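Local structure of putative acetyl-CoA acetyltransferase (Thermus thermophilus, 1ULQ) at residues Arg282-Ala287 with Ile393-Glu398. The protein is a thiolase-family enzyme that probably catalyses acyl transfer involving acetyl-CoA in lipid metabolism. Numbering follows the deposited sequence.
Sequences RAIAVA and IAVVVE
Arg282 and Ala283 both turn their N-H toward Val396 O, so one carbonyl takes two donors: a bond from Arg282 N at 2.8 Å and a weak one from Ala283 N at 3.3 Å. This is a classic beta bulge in an otherwise regular antiparallel pairing. The return bond, Val396 N to Ala283 O at 2.8 Å, is nearly straight (172°). At the next hydrogen-bonded pair, two residues along, Ala285 N meets Ala394 O at 3.1 Å and Ala394 N meets Ala285 O at 3.0 Å. From the bulge, Arg282 reaches on to Glu398, NE forming a salt bridge to OE1 (3.0 Å); OE1 sits close to the guanidinium plane, while NE comes from above the carboxylate plane. Glu398 CG, anti to the backbone N (chi1 -173°), and the extended chain beyond carry the carboxylate out to Arg282. Its OE1 also forms a salt bridge with Arg280, and OE2 has a weak bond from Gln379. An alanine in place of Arg282 would probably leave Glu398 OE1 with Arg280 but without its second cationic mate. In the non-hydrogen-bonded pairs, Ile284 CG2 lies alongside Val395 CG2 and Val286 CG2 touches Ile393 CG1 (3.8 Å). Of the carbonyls pointing away from 393-398, Ile284 O bonds Arg308 and Val286 O Lys304. Within the C-terminal thiolase domain, 393-398 pairs onward with strand 380-387, and strand 4-16 flanks 279-288; helix 91-104 packs on the Ile284 and Val395 face, about 8 Å from whose Ile393 side chain lie the predicted active-site Cys89 and Cys386, and helix 298-308 lies against Ala285 on the opposite face.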
loop_
_atom_site.group_PDB
_atom_site.type_symbol
_atom_site.label_atom_id
_atom_site.label_comp_id
_atom_site.label_asym_id
_atom_site.label_seq_id
_atom_site.Cartn_x
_atom_site.Cartn_y
_atom_site.Cartn_z
ATOM N N ARG C 282 14.798 43.387 -8.408
ATOM C CA ARG C 282 14.739 44.571 -7.568
ATOM C C ARG C 282 14.429 44.292 -6.100
ATOM O O ARG C 282 15.206 44.676 -5.231
ATOM C CB ARG C 282 13.720 45.561 -8.127
ATOM C CG ARG C 282 14.337 46.678 -8.958
ATOM C CD ARG C 282 14.279 47.999 -8.207
ATOM N NE ARG C 282 14.406 49.142 -9.109
ATOM C CZ ARG C 282 14.210 50.408 -8.753
ATOM N NH1 ARG C 282 13.876 50.713 -7.503
ATOM N NH2 ARG C 282 14.348 51.369 -9.655
ATOM N N ALA C 283 13.306 43.642 -5.810
ATOM C CA ALA C 283 12.971 43.360 -4.424
ATOM C C ALA C 283 12.122 42.120 -4.273
ATOM O O ALA C 283 11.367 41.759 -5.182
ATOM C CB ALA C 283 12.255 44.541 -3.818
ATOM N N ILE C 284 12.246 41.475 -3.115
ATOM C CA ILE C 284 11.480 40.268 -2.816
ATOM C C ILE C 284 10.748 40.427 -1.484
ATOM O O ILE C 284 11.235 41.107 -0.578
ATOM C CB ILE C 284 12.387 39.043 -2.694
ATOM C CG1 ILE C 284 13.399 39.027 -3.829
ATOM C CG2 ILE C 284 11.556 37.788 -2.757
ATOM C CD1 ILE C 284 14.563 38.101 -3.563
ATOM N N ALA C 285 9.584 39.792 -1.366
ATOM C CA ALA C 285 8.797 39.858 -0.136
ATOM C C ALA C 285 7.911 38.635 0.041
ATOM O O ALA C 285 7.274 38.160 -0.892
ATOM C CB ALA C 285 7.942 41.122 -0.114
ATOM N N VAL C 286 7.872 38.141 1.266
ATOM C CA VAL C 286 7.081 36.974 1.604
ATOM C C VAL C 286 6.141 37.388 2.746
ATOM O O VAL C 286 6.519 38.188 3.601
ATOM C CB VAL C 286 8.036 35.829 2.027
ATOM C CG1 VAL C 286 7.792 35.420 3.465
ATOM C CG2 VAL C 286 7.902 34.672 1.072
ATOM N N ALA C 287 4.918 36.864 2.758
ATOM C CA ALA C 287 3.975 37.222 3.803
ATOM C C ALA C 287 2.978 36.113 4.089
ATOM O O ALA C 287 2.691 35.287 3.218
ATOM C CB ALA C 287 3.240 38.482 3.409
ATOM N N ILE C 393 3.873 35.257 -1.938
ATOM C CA ILE C 393 5.226 35.672 -2.262
ATOM C C ILE C 393 5.142 36.551 -3.493
ATOM O O ILE C 393 4.255 36.372 -4.323
ATOM C CB ILE C 393 6.130 34.456 -2.522
ATOM C CG1 ILE C 393 7.572 34.909 -2.726
ATOM C CG2 ILE C 393 5.596 33.661 -3.700
ATOM C CD1 ILE C 393 8.523 33.782 -2.966
ATOM N N ALA C 394 6.041 37.524 -3.584
ATOM C CA ALA C 394 6.076 38.442 -4.720
ATOM C C ALA C 394 7.507 38.894 -4.998
ATOM O O ALA C 394 8.311 39.082 -4.072
ATOM C CB ALA C 394 5.189 39.652 -4.448
ATOM N N VAL C 395 7.815 39.071 -6.280
ATOM C CA VAL C 395 9.143 39.492 -6.710
ATOM C C VAL C 395 9.050 40.620 -7.720
ATOM O O VAL C 395 8.366 40.483 -8.733
ATOM C CB VAL C 395 9.878 38.334 -7.367
ATOM C CG1 VAL C 395 11.154 38.823 -8.026
ATOM C CG2 VAL C 395 10.177 37.284 -6.334
ATOM N N VAL C 396 9.727 41.735 -7.451
ATOM C CA VAL C 396 9.695 42.857 -8.385
ATOM C C VAL C 396 10.947 42.841 -9.249
ATOM O O VAL C 396 12.066 42.716 -8.760
ATOM C CB VAL C 396 9.598 44.212 -7.668
ATOM C CG1 VAL C 396 9.383 45.309 -8.687
ATOM C CG2 VAL C 396 8.466 44.196 -6.674
ATOM N N VAL C 397 10.743 42.982 -10.546
ATOM C CA VAL C 397 11.833 42.950 -11.498
ATOM C C VAL C 397 11.858 44.176 -12.422
ATOM O O VAL C 397 10.807 44.683 -12.837
ATOM C CB VAL C 397 11.718 41.659 -12.311
ATOM C CG1 VAL C 397 12.376 41.802 -13.646
ATOM C CG2 VAL C 397 12.339 40.540 -11.533
ATOM N N GLU C 398 13.066 44.651 -12.727
ATOM C CA GLU C 398 13.263 45.808 -13.600
ATOM C C GLU C 398 13.903 45.327 -14.895
ATOM O O GLU C 398 14.938 44.661 -14.872
ATOM C CB GLU C 398 14.164 46.847 -12.914
ATOM C CG GLU C 398 14.312 48.176 -13.676
ATOM C CD GLU C 398 15.022 49.275 -12.863
ATOM O OE1 GLU C 398 15.651 48.948 -11.826
ATOM O OE2 GLU C 398 14.961 50.466 -13.271
#